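PDB 4O65: putative archaeal ammonia monooxygenase subunit B from Candidatus Nitrosocaldus yellowstonii, which probably contributes to ammonia oxidation as the B subunit of a monooxygenase and, in its cupredoxin domain, binds a copper ion. Local coordinates for residues A[74-82]-A[93-103]; A[119-128]-A[142-153]. All blocks are in the same frame, centred on the assembly; numbering follows the deposited sequence.

Contact 1. Residues A[74-82]-A[93-103]; sequences LNAWISLFT and FISRDPPGNVF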
loop_
_atom_site.group_PDB
_atom_site.type_symbol
_atom_site.label_atom_id
_atom_site.label_comp_id
_atom_site.label_asym_id
_atom_site.label_seq_id
_atom_site.Cartn_x
_atom_site.Cartn_y
_atom_site.Cartn_z
ATOM N N LEU A 74 -14.642 13.202 -10.546
ATOM C CA LEU A 74 -14.921 11.833 -10.084
ATOM C C LEU A 74 -14.458 11.634 -8.681
ATOM O O LEU A 74 -13.469 12.269 -8.240
ATOM C CB LEU A 74 -14.146 10.814 -10.955
ATOM C CG LEU A 74 -14.569 10.768 -12.423
ATOM C CD1 LEU A 74 -13.629 9.882 -13.227
ATOM C CD2 LEU A 74 -15.992 10.209 -12.562
ATOM N N ASN A 75 -15.109 10.698 -7.993
ATOM C CA ASN A 75 -14.670 10.256 -6.657
ATOM C C ASN A 75 -13.960 8.910 -6.786
ATOM O O ASN A 75 -14.384 8.084 -7.581
ATOM C CB ASN A 75 -15.849 10.066 -5.701
ATOM C CG ASN A 75 -16.476 11.380 -5.369
ATOM O OD1 ASN A 75 -15.781 12.377 -5.366
ATOM N ND2 ASN A 75 -17.792 11.406 -5.194
ATOM N N ALA A 76 -12.887 8.754 -6.029
ATOM C CA ALA A 76 -12.049 7.560 -6.141
ATOM C C ALA A 76 -11.342 7.199 -4.844
ATOM O O ALA A 76 -11.193 8.026 -3.931
ATOM C CB ALA A 76 -11.034 7.777 -7.262
ATOM N N TRP A 77 -10.886 5.936 -4.768
ATOM C CA TRP A 77 -9.958 5.517 -3.716
ATOM C C TRP A 77 -8.888 4.620 -4.333
ATOM O O TRP A 77 -9.054 4.095 -5.457
ATOM C CB TRP A 77 -10.691 4.805 -2.588
ATOM C CG TRP A 77 -11.484 3.580 -2.983
ATOM C CD1 TRP A 77 -11.116 2.236 -2.846
ATOM C CD2 TRP A 77 -12.842 3.565 -3.510
ATOM N NE1 TRP A 77 -12.130 1.418 -3.305
ATOM C CE2 TRP A 77 -13.196 2.167 -3.702
ATOM C CE3 TRP A 77 -13.757 4.557 -3.885
ATOM C CZ2 TRP A 77 -14.434 1.788 -4.237
ATOM C CZ3 TRP A 77 -14.999 4.157 -4.421
ATOM C CH2 TRP A 77 -15.317 2.803 -4.579
ATOM N N ILE A 78 -7.757 4.520 -3.628
ATOM C CA ILE A 78 -6.608 3.877 -4.167
ATOM C C ILE A 78 -6.112 2.772 -3.240
ATOM O O ILE A 78 -6.257 2.874 -2.026
ATOM C CB ILE A 78 -5.541 4.959 -4.404
ATOM C CG1 ILE A 78 -4.362 4.426 -5.178
ATOM C CG2 ILE A 78 -5.103 5.684 -3.101
ATOM C CD1 ILE A 78 -3.780 5.631 -5.930
ATOM N N SER A 79 -5.578 1.697 -3.810
ATOM C CA SER A 79 -5.092 0.618 -2.999
ATOM C C SER A 79 -3.975 -0.063 -3.768
ATOM O O SER A 79 -3.633 0.395 -4.852
ATOM C CB SER A 79 -6.210 -0.352 -2.645
ATOM O OG SER A 79 -6.833 -0.885 -3.805
ATOM N N LEU A 80 -3.446 -1.145 -3.197
ATOM C CA LEU A 80 -2.396 -1.930 -3.884
ATOM C C LEU A 80 -2.988 -3.285 -4.185
ATOM O O LEU A 80 -3.503 -4.011 -3.260
ATOM C CB LEU A 80 -1.144 -2.033 -3.013
ATOM C CG LEU A 80 0.058 -2.673 -3.712
ATOM C CD1 LEU A 80 0.723 -1.654 -4.612
ATOM C CD2 LEU A 80 1.017 -3.234 -2.673
ATOM N N PHE A 81 -2.930 -3.658 -5.452
ATOM C CA PHE A 81 -3.369 -4.983 -5.904
ATOM C C PHE A 81 -2.185 -5.921 -5.949
ATOM O O PHE A 81 -1.197 -5.604 -6.586
ATOM C CB PHE A 81 -4.003 -4.877 -7.304
ATOM C CG PHE A 81 -4.366 -6.215 -7.915
ATOM C CD1 PHE A 81 -5.337 -7.032 -7.323
ATOM C CD2 PHE A 81 -3.704 -6.650 -9.040
ATOM C CE1 PHE A 81 -5.663 -8.263 -7.899
ATOM C CE2 PHE A 81 -4.027 -7.876 -9.640
ATOM C CZ PHE A 81 -5.011 -8.658 -9.073
ATOM N N THR A 82 -2.352 -7.096 -5.286
ATOM C CA THR A 82 -1.355 -8.159 -4.981
ATOM C C THR A 82 0.079 -7.810 -4.659
ATOM O O THR A 82 0.308 -6.877 -3.868
ATOM C CB THR A 82 -1.608 -9.612 -5.603
ATOM O OG1 THR A 82 -0.979 -9.792 -6.898
ATOM C CG2 THR A 82 -2.979 -9.878 -5.696
ATOM N N PHE A 93 -1.459 -0.823 4.844
ATOM C CA PHE A 93 -1.213 0.602 4.622
ATOM C C PHE A 93 -0.574 1.283 5.825
ATOM O O PHE A 93 -0.895 0.999 6.997
ATOM C CB PHE A 93 -2.439 1.396 4.102
ATOM C CG PHE A 93 -2.551 1.375 2.594
ATOM C CD1 PHE A 93 -1.836 2.297 1.817
ATOM C CD2 PHE A 93 -3.278 0.366 1.946
ATOM C CE1 PHE A 93 -1.902 2.270 0.433
ATOM C CE2 PHE A 93 -3.345 0.332 0.553
ATOM C CZ PHE A 93 -2.651 1.279 -0.201
ATOM N N ILE A 94 0.378 2.146 5.515
ATOM C CA ILE A 94 0.958 3.034 6.485
ATOM C C ILE A 94 0.350 4.421 6.239
ATOM O O ILE A 94 -0.030 5.105 7.200
ATOM C CB ILE A 94 2.497 3.102 6.382
ATOM C CG1 ILE A 94 3.103 1.756 6.800
ATOM C CG2 ILE A 94 3.051 4.312 7.191
ATOM C CD1 ILE A 94 4.562 1.592 6.381
ATOM N N SER A 95 0.300 4.852 4.968
ATOM C CA SER A 95 -0.211 6.141 4.649
ATOM C C SER A 95 -0.587 6.221 3.166
ATOM O O SER A 95 -0.181 5.402 2.333
ATOM C CB SER A 95 0.781 7.263 5.021
ATOM O OG SER A 95 1.958 7.216 4.210
ATOM N N ARG A 96 -1.446 7.187 2.877
ATOM C CA ARG A 96 -1.894 7.438 1.488
ATOM C C ARG A 96 -1.941 8.923 1.270
ATOM O O ARG A 96 -2.324 9.699 2.187
ATOM C CB ARG A 96 -3.322 6.959 1.249
ATOM C CG ARG A 96 -3.547 5.475 1.139
ATOM C CD ARG A 96 -5.061 5.307 1.273
ATOM N NE ARG A 96 -5.529 4.050 0.700
ATOM C CZ ARG A 96 -5.724 2.942 1.412
ATOM N NH1 ARG A 96 -5.485 2.946 2.731
ATOM N NH2 ARG A 96 -6.167 1.838 0.815
ATOM N N ASP A 97 -1.587 9.348 0.049
ATOM C CA ASP A 97 -1.850 10.725 -0.370
ATOM C C ASP A 97 -2.437 10.597 -1.766
ATOM O O ASP A 97 -1.865 9.868 -2.575
ATOM C CB ASP A 97 -0.532 11.485 -0.429
ATOM C CG ASP A 97 -0.716 12.961 -0.725
ATOM O OD1 ASP A 97 -1.688 13.584 -0.257
ATOM O OD2 ASP A 97 0.132 13.494 -1.453
ATOM N N PRO A 98 -3.594 11.226 -2.040
ATOM C CA PRO A 98 -4.463 12.023 -1.115
ATOM C C PRO A 98 -4.856 11.214 0.142
ATOM O O PRO A 98 -4.957 9.996 0.073
ATOM C CB PRO A 98 -5.733 12.219 -1.946
ATOM C CG PRO A 98 -5.253 12.211 -3.361
ATOM C CD PRO A 98 -4.207 11.108 -3.371
ATOM N N PRO A 99 -5.099 11.891 1.278
ATOM C CA PRO A 99 -5.394 11.190 2.549
ATOM C C PRO A 99 -6.828 10.680 2.800
ATOM O O PRO A 99 -7.008 9.786 3.629
ATOM C CB PRO A 99 -5.032 12.255 3.607
ATOM C CG PRO A 99 -5.307 13.545 2.928
ATOM C CD PRO A 99 -4.870 13.339 1.490
ATOM N N GLY A 100 -7.858 11.239 2.176
ATOM C CA GLY A 100 -9.222 10.769 2.565
ATOM C C GLY A 100 -9.488 9.310 2.137
ATOM O O GLY A 100 -8.798 8.815 1.257
ATOM N N ASN A 101 -10.470 8.634 2.755
ATOM C CA ASN A 101 -10.956 7.314 2.305
ATOM C C ASN A 101 -11.405 7.348 0.835
ATOM O O ASN A 101 -11.229 6.377 0.099
ATOM C CB ASN A 101 -12.161 6.859 3.140
ATOM C CG ASN A 101 -11.814 6.610 4.600
ATOM O OD1 ASN A 101 -12.088 7.449 5.464
ATOM N ND2 ASN A 101 -11.222 5.457 4.884
ATOM N N VAL A 102 -12.031 8.454 0.456
ATOM C CA VAL A 102 -12.376 8.758 -0.948
ATOM C C VAL A 102 -11.859 10.175 -1.234
ATOM O O VAL A 102 -11.884 11.065 -0.346
ATOM C CB VAL A 102 -13.899 8.669 -1.112
ATOM C CG1 VAL A 102 -14.344 9.080 -2.476
ATOM C CG2 VAL A 102 -14.400 7.261 -0.783
ATOM N N PHE A 103 -11.367 10.418 -2.444
ATOM C CA PHE A 103 -10.952 11.780 -2.811
ATOM C C PHE A 103 -11.488 12.164 -4.178
ATOM O O PHE A 103 -11.994 11.294 -4.933
ATOM C CB PHE A 103 -9.437 11.916 -2.757
ATOM C CG PHE A 103 -8.724 10.892 -3.603
ATOM C CD1 PHE A 103 -8.490 11.153 -4.966
ATOM C CD2 PHE A 103 -8.310 9.678 -3.057
ATOM C CE1 PHE A 103 -7.867 10.200 -5.771
ATOM C CE2 PHE A 103 -7.674 8.707 -3.876
ATOM C CZ PHE A 103 -7.436 9.009 -5.228
#

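Contact 2. Residues A[119-128]-A[142-153]; sequences ALEPGTYHAH and PGMSIVVEGEPT. With CU (copper (II) ion), chain B.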
loop_
_atom_site.group_PDB
_atom_site.type_symbol
_atom_site.label_atom_id
_atom_site.label_comp_id
_atom_site.label_asym_id
_atom_site.label_seq_id
_atom_site.Cartn_x
_atom_site.Cartn_y
_atom_site.Cartn_z
ATOM N N ALA A 119 5.191 -4.548 4.158
ATOM C CA ALA A 119 5.040 -5.965 3.785
ATOM C C ALA A 119 4.885 -6.798 5.045
ATOM O O ALA A 119 5.758 -6.756 5.949
ATOM C CB ALA A 119 6.292 -6.431 3.041
ATOM N N LEU A 120 3.822 -7.605 5.106
ATOM C CA LEU A 120 3.589 -8.449 6.320
ATOM C C LEU A 120 4.033 -9.905 6.179
ATOM O O LEU A 120 4.471 -10.559 7.177
ATOM C CB LEU A 120 2.100 -8.407 6.700
ATOM C CG LEU A 120 1.480 -7.056 6.985
ATOM C CD1 LEU A 120 -0.009 -7.210 7.324
ATOM C CD2 LEU A 120 2.208 -6.370 8.144
ATOM N N GLU A 121 3.961 -10.451 4.962
ATOM C CA GLU A 121 4.176 -11.892 4.805
ATOM C C GLU A 121 5.094 -12.172 3.646
ATOM O O GLU A 121 5.060 -11.425 2.606
ATOM C CB GLU A 121 2.802 -12.621 4.625
ATOM C CG GLU A 121 1.734 -12.157 5.607
ATOM C CD GLU A 121 2.043 -12.531 7.062
ATOM O OE1 GLU A 121 2.891 -13.413 7.276
ATOM O OE2 GLU A 121 1.426 -11.947 7.985
ATOM N N PRO A 122 5.937 -13.201 3.788
ATOM C CA PRO A 122 6.915 -13.496 2.767
ATOM C C PRO A 122 6.231 -13.994 1.472
ATOM O O PRO A 122 5.117 -14.554 1.528
ATOM C CB PRO A 122 7.788 -14.588 3.412
ATOM C CG PRO A 122 6.837 -15.319 4.246
ATOM C CD PRO A 122 6.002 -14.207 4.879
ATOM N N GLY A 123 6.876 -13.720 0.347
ATOM C CA GLY A 123 6.368 -14.181 -0.923
ATOM C C GLY A 123 6.886 -13.323 -2.058
ATOM O O GLY A 123 7.606 -12.346 -1.849
ATOM N N THR A 124 6.492 -13.711 -3.261
ATOM C CA THR A 124 6.870 -12.974 -4.469
ATOM C C THR A 124 5.576 -12.431 -5.002
ATOM O O THR A 124 4.627 -13.183 -5.231
ATOM C CB THR A 124 7.578 -13.879 -5.493
ATOM O OG1 THR A 124 8.904 -14.135 -5.038
ATOM C CG2 THR A 124 7.655 -13.164 -6.855
ATOM N N TYR A 125 5.494 -11.106 -5.134
ATOM C CA TYR A 125 4.213 -10.438 -5.427
ATOM C C TYR A 125 4.337 -9.670 -6.735
ATOM O O TYR A 125 5.349 -9.028 -6.979
ATOM C CB TYR A 125 3.828 -9.426 -4.310
ATOM C CG TYR A 125 3.681 -10.052 -2.939
ATOM C CD1 TYR A 125 2.443 -10.591 -2.543
ATOM C CD2 TYR A 125 4.759 -10.105 -2.042
ATOM C CE1 TYR A 125 2.282 -11.177 -1.294
ATOM C CE2 TYR A 125 4.602 -10.723 -0.802
ATOM C CZ TYR A 125 3.375 -11.234 -0.434
ATOM O OH TYR A 125 3.192 -11.850 0.786
ATOM N N HIS A 126 3.321 -9.730 -7.584
ATOM C CA HIS A 126 3.314 -8.850 -8.732
ATOM C C HIS A 126 2.339 -7.759 -8.345
ATOM O O HIS A 126 1.136 -7.976 -8.236
ATOM C CB HIS A 126 2.866 -9.593 -9.998
ATOM C CG HIS A 126 3.335 -8.914 -11.271
ATOM N ND1 HIS A 126 2.479 -8.292 -12.155
ATOM C CD2 HIS A 126 4.640 -8.721 -11.782
ATOM C CE1 HIS A 126 3.215 -7.768 -13.179
ATOM N NE2 HIS A 126 4.525 -8.013 -12.930
ATOM N N ALA A 127 2.857 -6.595 -7.986
ATOM C CA ALA A 127 2.042 -5.551 -7.365
ATOM C C ALA A 127 1.716 -4.454 -8.358
ATOM O O ALA A 127 2.583 -4.087 -9.181
ATOM C CB ALA A 127 2.856 -4.922 -6.229
ATOM N N HIS A 128 0.508 -3.889 -8.210
ATOM C CA HIS A 128 0.015 -2.823 -9.096
ATOM C C HIS A 128 -0.673 -1.813 -8.262
ATOM O O HIS A 128 -1.430 -2.145 -7.317
ATOM C CB HIS A 128 -1.085 -3.341 -10.028
ATOM C CG HIS A 128 -0.668 -4.474 -10.938
ATOM N ND1 HIS A 128 -0.600 -4.335 -12.304
ATOM C CD2 HIS A 128 -0.429 -5.850 -10.664
ATOM C CE1 HIS A 128 -0.259 -5.545 -12.865
ATOM N NE2 HIS A 128 -0.172 -6.461 -11.864
ATOM N N PRO A 142 0.794 -0.542 -14.258
ATOM C CA PRO A 142 1.740 -1.560 -14.695
ATOM C C PRO A 142 2.215 -2.357 -13.469
ATOM O O PRO A 142 2.343 -1.825 -12.380
ATOM C CB PRO A 142 2.955 -0.710 -15.186
ATOM C CG PRO A 142 2.409 0.598 -15.529
ATOM C CD PRO A 142 1.191 0.822 -14.652
ATOM N N GLY A 143 2.419 -3.640 -13.610
ATOM C CA GLY A 143 2.848 -4.354 -12.378
ATOM C C GLY A 143 4.343 -4.216 -12.138
ATOM O O GLY A 143 5.078 -3.763 -13.019
ATOM N N MET A 144 4.797 -4.602 -10.944
ATOM C CA MET A 144 6.223 -4.832 -10.743
ATOM C C MET A 144 6.386 -5.974 -9.750
ATOM O O MET A 144 5.602 -6.087 -8.799
ATOM C CB MET A 144 6.813 -3.556 -10.182
ATOM C CG MET A 144 7.986 -3.840 -9.331
ATOM S SD MET A 144 9.218 -3.508 -10.556
ATOM C CE MET A 144 9.663 -1.999 -9.749
ATOM N N SER A 145 7.336 -6.865 -10.023
ATOM C CA SER A 145 7.596 -7.989 -9.135
ATOM C C SER A 145 8.368 -7.546 -7.881
ATOM O O SER A 145 9.366 -6.857 -7.988
ATOM C CB SER A 145 8.305 -9.117 -9.904
ATOM O OG SER A 145 8.491 -10.212 -9.028
ATOM N N ILE A 146 7.830 -7.866 -6.693
ATOM C CA ILE A 146 8.498 -7.516 -5.431
ATOM C C ILE A 146 8.657 -8.799 -4.628
ATOM O O ILE A 146 7.664 -9.505 -4.370
ATOM C CB ILE A 146 7.664 -6.493 -4.631
ATOM C CG1 ILE A 146 7.466 -5.217 -5.498
ATOM C CG2 ILE A 146 8.346 -6.199 -3.277
ATOM C CD1 ILE A 146 6.559 -4.181 -4.850
ATOM N N VAL A 147 9.872 -9.067 -4.200
ATOM C CA VAL A 147 10.132 -10.283 -3.363
ATOM C C VAL A 147 10.227 -9.833 -1.904
ATOM O O VAL A 147 11.025 -8.953 -1.588
ATOM C CB VAL A 147 11.437 -10.975 -3.773
ATOM C CG1 VAL A 147 11.678 -12.240 -2.937
ATOM C CG2 VAL A 147 11.379 -11.353 -5.256
ATOM N N VAL A 148 9.459 -10.481 -1.046
ATOM C CA VAL A 148 9.509 -10.196 0.407
ATOM C C VAL A 148 10.061 -11.441 1.104
ATOM O O VAL A 148 9.522 -12.551 0.941
ATOM C CB VAL A 148 8.133 -9.853 0.975
ATOM C CG1 VAL A 148 8.264 -9.502 2.477
ATOM C CG2 VAL A 148 7.460 -8.678 0.190
ATOM N N GLU A 149 11.121 -11.254 1.880
ATOM C CA GLU A 149 11.695 -12.379 2.645
ATOM C C GLU A 149 11.463 -12.201 4.128
ATOM O O GLU A 149 11.204 -11.102 4.617
ATOM C CB GLU A 149 13.192 -12.468 2.402
ATOM C CG GLU A 149 13.524 -12.621 0.939
ATOM C CD GLU A 149 15.009 -12.768 0.736
ATOM O OE1 GLU A 149 15.764 -11.784 0.904
ATOM O OE2 GLU A 149 15.424 -13.883 0.417
ATOM N N GLY A 150 11.587 -13.287 4.866
ATOM C CA GLY A 150 11.543 -13.147 6.326
ATOM C C GLY A 150 10.364 -13.801 6.994
ATOM O O GLY A 150 9.461 -14.351 6.333
ATOM N N GLU A 151 10.357 -13.751 8.322
ATOM C CA GLU A 151 9.338 -14.523 9.039
ATOM C C GLU A 151 7.966 -13.896 8.866
ATOM O O GLU A 151 7.814 -12.650 8.710
ATOM C CB GLU A 151 9.716 -14.722 10.506
ATOM C CG GLU A 151 9.649 -13.461 11.306
ATOM C CD GLU A 151 10.219 -13.643 12.713
ATOM O OE1 GLU A 151 10.861 -14.677 13.008
ATOM O OE2 GLU A 151 10.019 -12.730 13.520
ATOM N N PRO A 152 6.928 -14.741 8.868
ATOM C CA PRO A 152 5.558 -14.236 8.773
ATOM C C PRO A 152 5.246 -13.299 9.927
ATOM O O PRO A 152 5.673 -13.552 11.051
ATOM C CB PRO A 152 4.697 -15.528 8.885
ATOM C CG PRO A 152 5.607 -16.571 8.367
ATOM C CD PRO A 152 6.989 -16.224 8.880
ATOM N N THR A 153 4.495 -12.240 9.684
ATOM C CA THR A 153 4.110 -11.304 10.735
ATOM C C THR A 153 2.788 -11.831 11.341
ATOM O O THR A 153 1.779 -12.043 10.626
ATOM C CB THR A 153 3.920 -9.880 10.197
ATOM O OG1 THR A 153 5.107 -9.529 9.481
ATOM C CG2 THR A 153 3.672 -8.852 11.321
HETATM CU CU CU B . 0.603 -8.290 -11.966
HETATM O O HOH W 1 -0.974 -9.646 -11.817
#

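Contact 1. Residues A[74-82]-A[93-103]
With CG of Arg96 turned opposite its carbonyl carbon (chi1 -74°) and the chain extended from there to NE, the guanidinium reaches across to the backbone of Ile78. CG of Phe103, by contrast, lies between its own backbone N and carbonyl carbon (chi1 55°), and this sets one ring face against Ala76 O, which sits offset toward the rim.

The Arg96 grip is side-on: NH2 at 3.0 Å and NE at 3.1 Å both donate to Ile78 O, which lies in the guanidinium plane. NH2 approaches within the carbonyl plane, whereas NE is tilted 27° from it. One guanidinium face rests on the Phe93 ring, with Arg96 CZ over the ring centre, and this one-sided stacking on Phe93, together with the two hydrogen bonds to Ile78 O, should limit rotation of the group. Phe93 itself reaches the strand with its rim atoms, CZ lying 3.8 Å from Ser79 CA.

Such contacts illustrate how a cupredoxin beta-sandwich is closed along one side. Strand 91-97 is an outer strand of the four-stranded sheet; the chain then passes the cis Asp97-Pro98 peptide, and at Phe103 it joins the other sheet as the edge strand beside 74-81. There Ala76 and Phe103 form an antiparallel hydrogen-bonded pair, Phe103 N meeting Ala76 O at 2.8 Å.

The Phe103 ring is covered on both faces, by Ala76 O on one and by Pro98 CG on the other. At its edge, Ile78 CG2 sits 4.0 Å from CE2, and Leu66 of strand 59-68 also touches this buried ring. Further out, the Val102 side chain runs beside that of Trp77, while Val102 CG1 packs 3.7 Å from Asn75 CB.

Contact 2. Residues A[119-128]-A[142-153]
One face of the His128 imidazole is covered by Gly143, whose CA stands 3.5 Å from the ring centroid in a CH-pi contact. The His126 ring has Met144 N over one face, displaced toward the rim. Tyr125 presents its ring edge to Ile146 O, and its CE2 lies 3.7 Å from Val148 CG2; Trp91 meets the same ring edge-to-face.

Tyr125 OH donates to Glu121 O at 2.6 Å, approaching from above the carbonyl plane, and so ties the ring to the loop preceding its strand. One residue earlier, Leu120 O receives two bonds from Thr153: Thr153 OG1 donates at 2.6 Å to a lone pair of Leu120 O, in the carbonyl plane, while the backbone N comes in nearly end-on.

Between these ends, strands 123-128 and 144-149 pair antiparallel, with Gly123-Val148, Tyr125-Ile146 and Ala127-Met144 as hydrogen-bonded pairs. Tyr125, Ala127, Ile146 and Val148 share one face; Thr124, His126, Ser145 and Val147 line the other.

His126 swings its ring away from its own backbone N (chi1 -158°) and offers ND1 to copper at 1.9 Å. His128 uses NE2, at 2.0 Å, and its ND1 donates to Gly141 O, which should help fix the ring's orientation. A water is the third ligand of this copper site, built on a beta hairpin of the cupredoxin domain.

In the fold
Contacts 1 and 2 show how a single sheet can join a sandwich edge to a metal site: strands 74-81 and 123-133 are neighbours in it, although the contact centres lie about 20 Å apart and on opposite sides of the chain's centre. Where the two meet, Phe81 N is 2.8 Å from His128 O, a probable hydrogen bond, and Thr82 OG1 probably bonds to His126 O at 3.1 Å. Leu80 CD1 also packs 3.5 Å from His128 O. Residues 74-82 therefore engage the backbone of both copper ligands, while the Leu80 side chain remains about 10 Å from the copper ion itself.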